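Side-chain contacts in malonyl CoA-acyl carrier protein transacylase (Clostridium perfringens, PDB 3PTW), which probably transfers malonyl groups from coenzyme A to acyl carrier protein, supplying the extender units for fatty acid synthesis: residues M71-A76 with I271-G276; V16-E21 with Q63-T68; V132-M137 with E180-V185; D143-K148 with E176-F181; N220-I225 with D239-L244. All blocks are in the same frame, centred on the assembly; numbering follows the deposited sequence.

Contact 1 of 5, residues M71-A76 with I271-G276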
# COMPACT_ATOMS: atom_id res chain seq x y z
N MET A 71 8.49 -3.88 -7.92
CA MET A 71 8.54 -4.75 -9.09
C MET A 71 9.94 -5.36 -9.29
O MET A 71 10.08 -6.56 -9.54
CB MET A 71 8.10 -3.97 -10.33
CG MET A 71 7.90 -4.80 -11.60
SD MET A 71 6.64 -6.10 -11.51
CE MET A 71 6.61 -6.61 -13.22
N ALA A 72 10.97 -4.52 -9.16
CA ALA A 72 12.36 -4.95 -9.25
C ALA A 72 12.67 -6.08 -8.27
O ALA A 72 13.36 -7.03 -8.62
CB ALA A 72 13.30 -3.77 -9.02
N ILE A 73 12.15 -5.98 -7.04
CA ILE A 73 12.31 -7.03 -6.03
C ILE A 73 11.49 -8.29 -6.35
O ILE A 73 11.99 -9.42 -6.29
CB ILE A 73 11.95 -6.50 -4.61
CG1 ILE A 73 12.95 -5.42 -4.18
CG2 ILE A 73 11.91 -7.66 -3.58
CD1 ILE A 73 12.50 -4.58 -2.98
N LEU A 74 10.22 -8.08 -6.69
CA LEU A 74 9.33 -9.17 -7.08
C LEU A 74 9.90 -10.03 -8.23
O LEU A 74 9.80 -11.26 -8.19
CB LEU A 74 7.98 -8.61 -7.50
CG LEU A 74 6.99 -9.59 -8.16
CD1 LEU A 74 6.60 -10.71 -7.19
CD2 LEU A 74 5.77 -8.84 -8.67
N THR A 75 10.46 -9.37 -9.25
CA THR A 75 10.98 -10.07 -10.44
C THR A 75 12.11 -11.01 -10.06
O THR A 75 12.18 -12.13 -10.56
CB THR A 75 11.49 -9.07 -11.54
OG1 THR A 75 10.56 -8.01 -11.73
CG2 THR A 75 11.65 -9.78 -12.87
N ALA A 76 13.00 -10.55 -9.18
CA ALA A 76 14.12 -11.36 -8.70
C ALA A 76 13.64 -12.50 -7.81
O ALA A 76 14.12 -13.62 -7.91
CB ALA A 76 15.11 -10.49 -7.95
N ILE A 271 4.98 -12.60 2.90
CA ILE A 271 6.22 -11.99 2.46
C ILE A 271 5.91 -10.56 2.05
O ILE A 271 5.24 -10.34 1.03
CB ILE A 271 6.83 -12.71 1.23
CG1 ILE A 271 6.75 -14.24 1.38
CG2 ILE A 271 8.24 -12.16 0.94
CD1 ILE A 271 7.93 -14.89 2.06
N GLU A 272 6.40 -9.60 2.84
CA GLU A 272 6.33 -8.19 2.49
C GLU A 272 7.41 -7.89 1.45
O GLU A 272 8.57 -8.20 1.64
CB GLU A 272 6.51 -7.31 3.73
CG GLU A 272 6.59 -5.81 3.47
CD GLU A 272 6.32 -5.00 4.74
OE1 GLU A 272 6.62 -5.51 5.84
OE2 GLU A 272 5.81 -3.85 4.64
N ILE A 273 7.00 -7.30 0.33
CA ILE A 273 7.90 -7.05 -0.78
C ILE A 273 7.97 -5.57 -1.07
O ILE A 273 6.95 -4.92 -1.33
CB ILE A 273 7.46 -7.83 -2.04
CG1 ILE A 273 7.60 -9.34 -1.79
CG2 ILE A 273 8.26 -7.37 -3.28
CD1 ILE A 273 6.93 -10.21 -2.85
N GLY A 274 9.19 -5.03 -1.02
CA GLY A 274 9.41 -3.61 -1.26
C GLY A 274 10.06 -2.96 -0.05
O GLY A 274 10.52 -3.68 0.85
N PRO A 275 10.09 -1.62 -0.01
CA PRO A 275 10.82 -1.00 1.10
C PRO A 275 10.06 -1.10 2.41
O PRO A 275 8.83 -0.97 2.43
CB PRO A 275 10.97 0.47 0.66
CG PRO A 275 9.85 0.70 -0.28
CD PRO A 275 9.56 -0.62 -0.95
N GLY A 276 10.80 -1.33 3.49
CA GLY A 276 10.25 -1.20 4.83
C GLY A 276 9.59 -2.45 5.37
O GLY A 276 9.50 -3.49 4.71

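Contact 2 of 5, residues V16-E21 with Q63-T68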
# COMPACT_ATOMS: atom_id res chain seq x y z
N VAL A 16 15.91 6.92 0.34
CA VAL A 16 16.98 7.05 -0.63
C VAL A 16 17.84 5.79 -0.60
O VAL A 16 18.28 5.37 0.46
CB VAL A 16 17.85 8.30 -0.35
CG1 VAL A 16 18.89 8.48 -1.43
CG2 VAL A 16 16.97 9.54 -0.23
N GLY A 17 18.07 5.21 -1.77
CA GLY A 17 18.86 3.99 -1.90
C GLY A 17 18.02 2.72 -1.98
O GLY A 17 18.55 1.65 -2.23
N MET A 18 16.70 2.82 -1.76
CA MET A 18 15.85 1.64 -1.93
C MET A 18 16.00 1.12 -3.37
O MET A 18 16.25 1.89 -4.30
CB MET A 18 14.39 1.94 -1.58
CG MET A 18 13.66 2.83 -2.59
SD MET A 18 12.00 3.25 -2.04
CE MET A 18 11.44 4.22 -3.46
N GLY A 19 15.93 -0.20 -3.53
CA GLY A 19 16.08 -0.82 -4.84
C GLY A 19 17.50 -1.04 -5.33
O GLY A 19 17.74 -1.90 -6.20
N LYS A 20 18.45 -0.28 -4.79
CA LYS A 20 19.81 -0.29 -5.30
C LYS A 20 20.49 -1.66 -5.20
O LYS A 20 21.13 -2.09 -6.15
CB LYS A 20 20.65 0.80 -4.62
CG LYS A 20 22.12 0.79 -4.98
CD LYS A 20 22.38 1.64 -6.21
CE LYS A 20 23.78 2.26 -6.17
NZ LYS A 20 24.79 1.41 -6.86
N GLU A 21 20.35 -2.34 -4.06
CA GLU A 21 21.03 -3.63 -3.89
C GLU A 21 20.51 -4.68 -4.86
O GLU A 21 21.30 -5.48 -5.40
CB GLU A 21 20.96 -4.14 -2.44
CG GLU A 21 21.83 -3.34 -1.48
CD GLU A 21 21.84 -3.90 -0.06
OE1 GLU A 21 21.27 -4.98 0.19
OE2 GLU A 21 22.43 -3.25 0.80
N GLN A 63 5.05 7.53 -5.53
CA GLN A 63 4.22 6.41 -5.95
C GLN A 63 4.90 5.57 -7.07
O GLN A 63 5.08 4.36 -6.88
CB GLN A 63 2.77 6.84 -6.26
CG GLN A 63 2.02 7.44 -5.03
CD GLN A 63 0.48 7.49 -5.15
OE1 GLN A 63 -0.11 6.99 -6.11
NE2 GLN A 63 -0.15 8.11 -4.18
N PRO A 64 5.33 6.19 -8.19
CA PRO A 64 6.05 5.37 -9.19
C PRO A 64 7.43 4.94 -8.73
O PRO A 64 7.99 3.98 -9.28
CB PRO A 64 6.18 6.31 -10.39
CG PRO A 64 6.10 7.71 -9.79
CD PRO A 64 5.09 7.56 -8.68
N ALA A 65 8.00 5.64 -7.76
CA ALA A 65 9.27 5.21 -7.18
C ALA A 65 9.10 3.87 -6.45
O ALA A 65 9.84 2.93 -6.72
CB ALA A 65 9.83 6.27 -6.27
N ILE A 66 8.13 3.79 -5.56
CA ILE A 66 7.84 2.56 -4.81
C ILE A 66 7.38 1.41 -5.72
O ILE A 66 7.85 0.27 -5.58
CB ILE A 66 6.82 2.82 -3.67
CG1 ILE A 66 7.49 3.69 -2.60
CG2 ILE A 66 6.26 1.51 -3.09
CD1 ILE A 66 6.60 4.09 -1.48
N ILE A 67 6.49 1.72 -6.66
CA ILE A 67 5.96 0.73 -7.58
C ILE A 67 7.08 0.03 -8.37
O ILE A 67 7.04 -1.20 -8.53
CB ILE A 67 4.90 1.35 -8.53
CG1 ILE A 67 3.63 1.71 -7.74
CG2 ILE A 67 4.60 0.42 -9.70
CD1 ILE A 67 2.96 0.55 -7.01
N THR A 68 8.05 0.82 -8.82
CA THR A 68 9.23 0.32 -9.54
C THR A 68 10.09 -0.55 -8.64
O THR A 68 10.56 -1.61 -9.06
CB THR A 68 10.13 1.49 -10.06
OG1 THR A 68 9.37 2.36 -10.91
CG2 THR A 68 11.33 0.94 -10.85

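Contact 3 of 5, residues V132-M137 with E180-V185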
# COMPACT_ATOMS: atom_id res chain seq x y z
N VAL A 132 -4.90 11.53 11.13
CA VAL A 132 -4.63 11.29 12.54
C VAL A 132 -4.58 9.80 12.85
O VAL A 132 -5.55 9.07 12.58
CB VAL A 132 -5.67 12.01 13.45
CG1 VAL A 132 -5.46 11.65 14.91
CG2 VAL A 132 -5.59 13.53 13.26
N ALA A 133 -3.45 9.35 13.40
CA ALA A 133 -3.31 7.99 13.93
C ALA A 133 -4.16 7.85 15.21
O ALA A 133 -4.13 8.72 16.07
CB ALA A 133 -1.84 7.66 14.21
N VAL A 134 -4.92 6.76 15.30
CA VAL A 134 -5.79 6.52 16.45
C VAL A 134 -5.39 5.19 17.10
O VAL A 134 -5.43 4.15 16.44
CB VAL A 134 -7.29 6.52 16.06
CG1 VAL A 134 -8.19 6.18 17.25
CG2 VAL A 134 -7.70 7.87 15.46
N LEU A 135 -5.01 5.24 18.37
CA LEU A 135 -4.51 4.06 19.06
C LEU A 135 -5.47 3.56 20.13
O LEU A 135 -6.16 4.36 20.76
CB LEU A 135 -3.13 4.34 19.68
CG LEU A 135 -1.96 4.73 18.77
CD1 LEU A 135 -0.69 4.81 19.59
CD2 LEU A 135 -1.79 3.73 17.65
N ARG A 136 -5.51 2.24 20.32
CA ARG A 136 -6.24 1.59 21.42
C ARG A 136 -7.76 1.85 21.38
O ARG A 136 -8.40 2.01 22.44
CB ARG A 136 -5.69 2.06 22.77
CG ARG A 136 -5.40 0.94 23.76
CD ARG A 136 -3.91 0.83 24.09
NE ARG A 136 -3.22 2.14 24.13
CZ ARG A 136 -3.48 3.12 24.99
NH1 ARG A 136 -2.79 4.25 24.94
NH2 ARG A 136 -4.43 2.98 25.91
N MET A 137 -8.31 1.90 20.18
CA MET A 137 -9.74 2.06 19.99
C MET A 137 -10.20 1.03 18.98
O MET A 137 -9.53 0.83 17.96
CB MET A 137 -10.08 3.45 19.45
CG MET A 137 -9.41 4.63 20.13
SD MET A 137 -10.53 5.57 21.15
CE MET A 137 -11.80 6.02 19.97
N GLU A 180 -9.37 15.64 20.71
CA GLU A 180 -9.92 15.95 22.03
C GLU A 180 -10.83 14.83 22.51
O GLU A 180 -10.64 14.31 23.61
CB GLU A 180 -10.72 17.27 22.03
CG GLU A 180 -9.90 18.56 21.99
CD GLU A 180 -10.77 19.82 22.00
OE1 GLU A 180 -10.34 20.85 21.43
OE2 GLU A 180 -11.89 19.80 22.57
N PHE A 181 -11.82 14.45 21.70
CA PHE A 181 -12.77 13.39 22.05
C PHE A 181 -12.09 12.03 22.30
O PHE A 181 -12.49 11.29 23.22
CB PHE A 181 -13.88 13.24 21.00
CG PHE A 181 -14.81 14.43 20.90
CD1 PHE A 181 -15.09 15.00 19.67
CD2 PHE A 181 -15.40 14.97 22.04
CE1 PHE A 181 -15.95 16.11 19.56
CE2 PHE A 181 -16.27 16.08 21.95
CZ PHE A 181 -16.54 16.65 20.71
N ILE A 182 -11.08 11.71 21.50
CA ILE A 182 -10.34 10.45 21.67
C ILE A 182 -9.67 10.40 23.05
O ILE A 182 -9.76 9.38 23.76
CB ILE A 182 -9.33 10.21 20.51
CG1 ILE A 182 -10.08 9.80 19.25
CG2 ILE A 182 -8.31 9.13 20.84
CD1 ILE A 182 -9.39 10.15 17.97
N LYS A 183 -9.03 11.50 23.45
CA LYS A 183 -8.41 11.61 24.78
C LYS A 183 -9.39 11.31 25.91
O LYS A 183 -9.13 10.47 26.77
CB LYS A 183 -7.77 12.99 24.98
CG LYS A 183 -6.27 12.97 25.16
CD LYS A 183 -5.87 12.68 26.62
CE LYS A 183 -5.58 13.96 27.40
NZ LYS A 183 -6.80 14.79 27.66
N GLU A 184 -10.53 11.99 25.87
CA GLU A 184 -11.53 11.92 26.93
C GLU A 184 -12.04 10.51 27.21
O GLU A 184 -12.62 10.26 28.26
CB GLU A 184 -12.72 12.80 26.57
CG GLU A 184 -12.35 14.24 26.27
CD GLU A 184 -13.56 15.09 25.97
OE1 GLU A 184 -14.57 14.54 25.47
OE2 GLU A 184 -13.50 16.30 26.23
N VAL A 185 -11.81 9.60 26.26
CA VAL A 185 -12.35 8.25 26.36
C VAL A 185 -11.26 7.17 26.48
O VAL A 185 -11.55 5.98 26.46
CB VAL A 185 -13.35 7.97 25.19
CG1 VAL A 185 -12.62 7.56 23.90
CG2 VAL A 185 -14.39 6.92 25.59

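Contact 4 of 5, residues D143-K148 with E176-F181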
# COMPACT_ATOMS: atom_id res chain seq x y z
N ASP A 143 -16.24 5.03 15.50
CA ASP A 143 -17.51 5.49 14.95
C ASP A 143 -18.17 6.51 15.86
O ASP A 143 -18.77 7.47 15.39
CB ASP A 143 -18.46 4.33 14.68
CG ASP A 143 -18.02 3.50 13.51
OD1 ASP A 143 -17.27 4.03 12.65
OD2 ASP A 143 -18.40 2.31 13.46
N GLU A 144 -18.06 6.30 17.17
CA GLU A 144 -18.62 7.23 18.13
C GLU A 144 -17.89 8.58 18.07
O GLU A 144 -18.54 9.63 18.08
CB GLU A 144 -18.60 6.63 19.54
CG GLU A 144 -19.93 6.74 20.27
CD GLU A 144 -20.22 8.16 20.72
OE1 GLU A 144 -19.33 8.77 21.33
OE2 GLU A 144 -21.35 8.65 20.48
N ILE A 145 -16.56 8.54 17.98
CA ILE A 145 -15.74 9.74 17.77
C ILE A 145 -16.12 10.51 16.50
O ILE A 145 -16.35 11.73 16.54
CB ILE A 145 -14.22 9.40 17.72
CG1 ILE A 145 -13.77 8.70 19.01
CG2 ILE A 145 -13.39 10.65 17.39
CD1 ILE A 145 -13.97 9.47 20.30
N ILE A 146 -16.17 9.79 15.37
CA ILE A 146 -16.60 10.36 14.09
C ILE A 146 -17.96 11.06 14.25
O ILE A 146 -18.13 12.20 13.81
CB ILE A 146 -16.62 9.28 12.96
CG1 ILE A 146 -15.19 8.97 12.50
CG2 ILE A 146 -17.48 9.72 11.77
CD1 ILE A 146 -15.01 7.62 11.85
N GLU A 147 -18.89 10.41 14.93
CA GLU A 147 -20.21 10.96 15.23
C GLU A 147 -20.14 12.30 15.94
O GLU A 147 -20.78 13.27 15.53
CB GLU A 147 -21.00 9.93 16.06
CG GLU A 147 -22.15 10.49 16.90
CD GLU A 147 -23.49 10.40 16.21
OE1 GLU A 147 -24.52 10.40 16.94
OE2 GLU A 147 -23.54 10.32 14.95
N LYS A 148 -19.34 12.36 17.00
CA LYS A 148 -19.24 13.57 17.81
C LYS A 148 -18.51 14.69 17.08
O LYS A 148 -18.76 15.86 17.36
CB LYS A 148 -18.50 13.28 19.11
CG LYS A 148 -19.29 12.51 20.13
CD LYS A 148 -18.36 12.06 21.24
CE LYS A 148 -19.11 11.81 22.53
NZ LYS A 148 -18.12 11.51 23.60
N GLU A 176 -9.01 18.13 14.89
CA GLU A 176 -8.60 18.67 16.18
C GLU A 176 -9.62 18.32 17.25
O GLU A 176 -9.26 17.97 18.37
CB GLU A 176 -8.46 20.19 16.09
CG GLU A 176 -7.13 20.69 16.60
CD GLU A 176 -6.18 21.03 15.47
OE1 GLU A 176 -5.65 20.09 14.83
OE2 GLU A 176 -5.95 22.24 15.23
N LYS A 177 -10.91 18.43 16.92
CA LYS A 177 -11.95 18.06 17.89
C LYS A 177 -11.98 16.55 18.18
O LYS A 177 -12.16 16.14 19.33
CB LYS A 177 -13.32 18.57 17.43
CG LYS A 177 -14.19 19.08 18.58
CD LYS A 177 -14.25 20.60 18.68
CE LYS A 177 -12.89 21.24 18.95
NZ LYS A 177 -12.89 22.65 18.47
N ALA A 178 -11.78 15.75 17.13
CA ALA A 178 -11.73 14.29 17.25
C ALA A 178 -10.64 13.85 18.22
O ALA A 178 -10.87 12.98 19.07
CB ALA A 178 -11.52 13.65 15.89
N MET A 179 -9.47 14.48 18.10
CA MET A 179 -8.33 14.24 18.99
C MET A 179 -8.69 14.51 20.45
O MET A 179 -8.35 13.71 21.33
CB MET A 179 -7.13 15.08 18.56
CG MET A 179 -6.47 14.64 17.25
SD MET A 179 -5.15 15.78 16.75
CE MET A 179 -4.04 15.60 18.17
N GLU A 180 -9.37 15.64 20.71
CA GLU A 180 -9.92 15.95 22.03
C GLU A 180 -10.83 14.83 22.51
O GLU A 180 -10.64 14.31 23.61
CB GLU A 180 -10.72 17.27 22.03
CG GLU A 180 -9.90 18.56 21.99
CD GLU A 180 -10.77 19.82 22.00
OE1 GLU A 180 -10.34 20.85 21.43
OE2 GLU A 180 -11.89 19.80 22.57
N PHE A 181 -11.82 14.45 21.70
CA PHE A 181 -12.77 13.39 22.05
C PHE A 181 -12.09 12.03 22.30
O PHE A 181 -12.49 11.29 23.22
CB PHE A 181 -13.88 13.24 21.00
CG PHE A 181 -14.81 14.43 20.90
CD1 PHE A 181 -15.09 15.00 19.67
CD2 PHE A 181 -15.40 14.97 22.04
CE1 PHE A 181 -15.95 16.11 19.56
CE2 PHE A 181 -16.27 16.08 21.95
CZ PHE A 181 -16.54 16.65 20.71

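Contact 5 of 5, residues N220-I225 with D239-L244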
# COMPACT_ATOMS: atom_id res chain seq x y z
N ASN A 220 -6.70 -6.08 -17.86
CA ASN A 220 -6.90 -7.49 -18.14
C ASN A 220 -7.53 -8.24 -16.96
O ASN A 220 -7.63 -7.71 -15.84
CB ASN A 220 -5.57 -8.16 -18.48
CG ASN A 220 -4.84 -7.44 -19.60
OD1 ASN A 220 -5.28 -7.44 -20.74
ND2 ASN A 220 -3.70 -6.83 -19.27
N LYS A 221 -7.94 -9.47 -17.24
CA LYS A 221 -8.37 -10.41 -16.22
C LYS A 221 -7.25 -10.64 -15.18
O LYS A 221 -6.06 -10.67 -15.53
CB LYS A 221 -8.78 -11.72 -16.91
CG LYS A 221 -9.00 -12.93 -16.02
CD LYS A 221 -8.91 -14.22 -16.82
CE LYS A 221 -9.09 -15.44 -15.94
NZ LYS A 221 -7.92 -15.66 -15.04
N LEU A 222 -7.62 -10.77 -13.91
CA LEU A 222 -6.65 -11.07 -12.85
C LEU A 222 -6.27 -12.54 -12.85
O LEU A 222 -7.13 -13.42 -13.03
CB LEU A 222 -7.20 -10.76 -11.45
CG LEU A 222 -8.13 -9.60 -11.09
CD1 LEU A 222 -7.70 -9.04 -9.75
CD2 LEU A 222 -8.16 -8.52 -12.14
N ASN A 223 -4.99 -12.79 -12.67
CA ASN A 223 -4.53 -14.10 -12.25
C ASN A 223 -4.45 -14.13 -10.74
O ASN A 223 -4.04 -13.14 -10.12
CB ASN A 223 -3.15 -14.38 -12.80
CG ASN A 223 -3.20 -14.92 -14.17
OD1 ASN A 223 -3.36 -16.14 -14.37
ND2 ASN A 223 -3.08 -14.04 -15.15
N GLY A 224 -4.81 -15.26 -10.14
CA GLY A 224 -4.79 -15.39 -8.70
C GLY A 224 -5.72 -14.44 -7.98
O GLY A 224 -6.72 -13.96 -8.54
N ILE A 225 -5.40 -14.18 -6.72
CA ILE A 225 -6.31 -13.47 -5.83
C ILE A 225 -5.63 -12.20 -5.37
O ILE A 225 -4.49 -12.23 -4.91
CB ILE A 225 -6.70 -14.34 -4.61
CG1 ILE A 225 -7.55 -15.53 -5.06
CG2 ILE A 225 -7.46 -13.51 -3.56
CD1 ILE A 225 -7.71 -16.63 -4.00
N ASP A 239 -16.55 -7.91 -10.48
CA ASP A 239 -16.31 -6.58 -9.90
C ASP A 239 -15.82 -5.63 -10.98
O ASP A 239 -15.20 -6.05 -11.95
CB ASP A 239 -15.26 -6.62 -8.78
CG ASP A 239 -15.79 -7.22 -7.49
OD1 ASP A 239 -17.01 -7.17 -7.26
OD2 ASP A 239 -14.97 -7.74 -6.69
N ASN A 240 -16.10 -4.35 -10.79
CA ASN A 240 -15.53 -3.31 -11.64
C ASN A 240 -14.20 -2.81 -11.08
O ASN A 240 -14.17 -2.07 -10.09
CB ASN A 240 -16.52 -2.16 -11.80
CG ASN A 240 -16.12 -1.20 -12.90
OD1 ASN A 240 -15.02 -0.62 -12.89
ND2 ASN A 240 -17.01 -1.02 -13.86
N ILE A 241 -13.10 -3.19 -11.73
CA ILE A 241 -11.77 -2.83 -11.25
C ILE A 241 -11.55 -1.31 -11.14
O ILE A 241 -11.14 -0.82 -10.09
CB ILE A 241 -10.65 -3.51 -12.08
CG1 ILE A 241 -10.66 -5.01 -11.84
CG2 ILE A 241 -9.27 -2.93 -11.73
CD1 ILE A 241 -9.79 -5.78 -12.80
N ILE A 242 -11.84 -0.59 -12.22
CA ILE A 242 -11.74 0.88 -12.24
C ILE A 242 -12.46 1.54 -11.06
O ILE A 242 -11.92 2.46 -10.44
CB ILE A 242 -12.26 1.45 -13.59
CG1 ILE A 242 -11.31 1.05 -14.74
CG2 ILE A 242 -12.47 2.98 -13.52
CD1 ILE A 242 -12.02 0.79 -16.06
N GLU A 243 -13.64 1.05 -10.73
CA GLU A 243 -14.44 1.65 -9.66
C GLU A 243 -13.86 1.36 -8.29
O GLU A 243 -13.85 2.23 -7.43
CB GLU A 243 -15.89 1.16 -9.74
CG GLU A 243 -16.74 1.46 -8.54
CD GLU A 243 -17.84 0.43 -8.39
OE1 GLU A 243 -17.77 -0.38 -7.43
OE2 GLU A 243 -18.77 0.42 -9.24
N LEU A 244 -13.38 0.13 -8.09
CA LEU A 244 -12.70 -0.23 -6.84
C LEU A 244 -11.40 0.56 -6.64
O LEU A 244 -10.98 0.77 -5.51
CB LEU A 244 -12.41 -1.73 -6.80
CG LEU A 244 -13.33 -2.63 -5.95
CD1 LEU A 244 -14.72 -2.06 -5.66
CD2 LEU A 244 -13.44 -3.99 -6.58

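Contact 1 of 5, residues M71-A76 with I271-G276
Within the helix whose I73 and L74 pack on I273, the carbonyl oxygen of M71 is gripped twice by T75: T75 OG1 donates to M71 O at 2.7 Å, and the T75 backbone N completes the ordinary helical bond to the same oxygen. The hydroxyl comes in above the carbonyl plane, 43° out of it. T75 is thereby tied back to its own helix, while I73 and L74 meet the strand end. I73 and I273 run past each other in opposite directions, and their CG2 branches touch, I73 CG2 to I273 CG2 being 3.7 Å. The other arm of I73 reaches just past the strand end: its CD1 rests on the bare CA of G274, 3.7 Å away. I273 puts CG2 anti to its backbone N and CG1 beside it (chi1 -66°), which aims CG2 at the helix, where it also lies 4.0 Å from the backbone N of L74. L74 CD1 stands more loosely by I273 CD1. Strand 269-273 is an inner strand of the mixed sheet, with 4-8 and 291-295 as its neighbours; F6 and V295 from those strands extend the apolar surface beneath the helix. No hydrogen bond crosses between M71-A76 and I271-G276: branched methyl groups and a glycine backbone join helix 59-79 to the sheet, so shape rather than polarity sets their fit.

Contact 2 of 5, residues V16-E21 with Q63-T68
The flat group of this contact is the peptide unit joining A65 to I66, and M18 puts its terminal methyl on one face of it. M18 CE sits almost straight above the A65 carbonyl carbon, 3.8 Å from A65 C, so the methyl approaches the amide over its plane and not in it. Around that landing point the same carbon reaches the A65 methyl, with M18 CE to A65 CB also 3.8 Å. A slightly longer approach, 4.1 Å, runs from M18 CE to I66 CG1. A single methyl thus nestles in the angle between two successive residues of the helix, and it is the part of M18 that does the touching. Its reach comes from the shape of the side chain: CG stands between the backbone N and the carbonyl carbon (chi1 71°), and beyond CG the chain is fully extended, carrying CE straight across from the loop. The loop itself is a type II turn from G17 to K20, closed by the bond from K20 N to G17 O, with G19 in the N-cap position of helix 20-25. On the helical side, the T68 hydroxyl reaches back to P64 O at 2.7 Å, nearly along the C=O axis, and the T68 backbone N shares that oxygen. Helix 44-49 flanks the meeting point, where C48 touches both M18 and A65, while helices 93-100 and 106-122 pack on I67, so the turn before helix 20-25 is seated against a helix 59-79 that lies among other helices.

Contact 3 of 5, residues V132-M137 with E180-V185
I182 carries this contact with V134 and M137, and its side chain can be followed outward from CB. Because CB points at the strand, both of its branches are delivered to V132-M137. CG2, anti to the backbone N, turns to the sulfur of M137, with I182 CG2 to M137 SD at 4.2 Å. CG1 takes the place beside the backbone N (chi1 -74°) and serves as the lever for the tip, CD1, which meets a single methyl of the strand: I182 CD1 to V134 CG2 is 3.8 Å. The two side chains meet at a slant, neither end-on nor alongside. M137 comes from the loop just past the strand and bends at chi2 and again at chi3, so that its sulfur touches both the isoleucine and V185, the last residue of the segment. M137 SD is 4.0 Å from V185 CG1, a contact at the exposed margin, whereas V134, M137 and I182 are buried. Everything that meets is apolar, and no hydrogen bond passes between the segments. In the surrounding fold, strand 129-135 is an inner strand of the four-stranded antiparallel sheet, bonded through its backbone to strands 165-169 and 188-191. Helix 172-184 lies across one face of that sheet, where I182 also touches A189, and helix 139-149 joins it there by packing V142 on V134 and M137.

Contact 4 of 5, residues D143-K148 with E176-F181
Helices 139-149 and 172-184 are the two helices of the small ferredoxin-like subdomain, a beta-alpha-beta-beta-alpha-beta arrangement, as in other malonyl transferases of this family. I145 and K148 of the first meet A178 and F181 of the second. The short segments run in broadly opposed directions, at 131°, with their axes 9.2 Å apart at closest. I145 spreads two branches over the partner helix: CG2, anti to its own backbone N, reaches the methyl of A178 (I145 CG2 to A178 CB 3.8 Å), and CD1 lies against the root of the phenylalanine, 3.8 Å from F181 CB. The ring of F181 is covered on one face by K148, whose CB makes a CH-pi contact 4.0 Å from the F181 ring centroid and 19° off the normal, displaced toward the rim. The carbonyl oxygen of K148 stands close by, 3.6 Å from F181 CE1. Beyond CG the lysine runs out extended, and its ammonium makes a long salt bridge to E144 one turn earlier. The aliphatic root of K148 therefore serves the aromatic ring while its charge is directed along its own helix, leaving the side-chain contacts between the helices apolar, with no hydrogen bond across.

Contact 5 of 5, residues N220-I225 with D239-L244
The start of helix 241-248 leans on the loop before strand 225-228 through one apolar touch, I241 on L222, at the surface of the larger alpha/beta part of the fold. Apolar contact comes first. The two side chains point at each other's segment and overlap at their ends, where the methyls meet, L222 CD2 to I241 CD1 being 3.3 Å. That is shorter than usual for two carbons, and the L222 torsions lie well off staggered (chi1 -35°, chi2 -141°), so the exact placing of its methyls is doubtful even though the pairing is clear. I241 CD1 also passes 4.2 Å from the carbonyl oxygen of N220, a loose approach to the loop backbone. No hydrogen bond crosses between the two segments. On the loop, K221, extended as far as CE, turns only its last bond to bring the ammonium to the next residue's carbonyl, with K221 NZ to L222 O at 3.1 Å. Charge enters at D239, just ahead of the helix, which forms a salt bridge with K231. The loop is held by backbone bonds to S101 and A103, and L222 also packs on A103. Last is the helix cap: N240 occupies the N-cap position and puts its side-chain oxygen over the first turn, where E243 N donates to N240 OD1 at 3.1 Å with an angle of 151° at the hydrogen, the donor standing above the amide plane of N240.

How the contacts relate
From the N terminus, contact 2 closes first, bringing the turn ahead of helix 20-25 against helix 59-79. That same helix then opens contact 1, whose long loop ends at strand 269-273 and encloses contacts 3, 4 and 5. Contacts 1 and 2 touch through P275 CG and M18 SD, 3.8 Å apart. Contacts 3 and 4 start on the successive strand 129-135 and helix 139-149 and both end on helix 172-184, sharing E180 and F181; M137 CE and I145 CG1 meet at 3.5 Å. This pair knits the small subdomain, its centres about 34 to 38 Å from those of contacts 1 and 2. Contact 5 follows as a short loop, tying the lead-in to strand 225-228 to the start of helix 241-248.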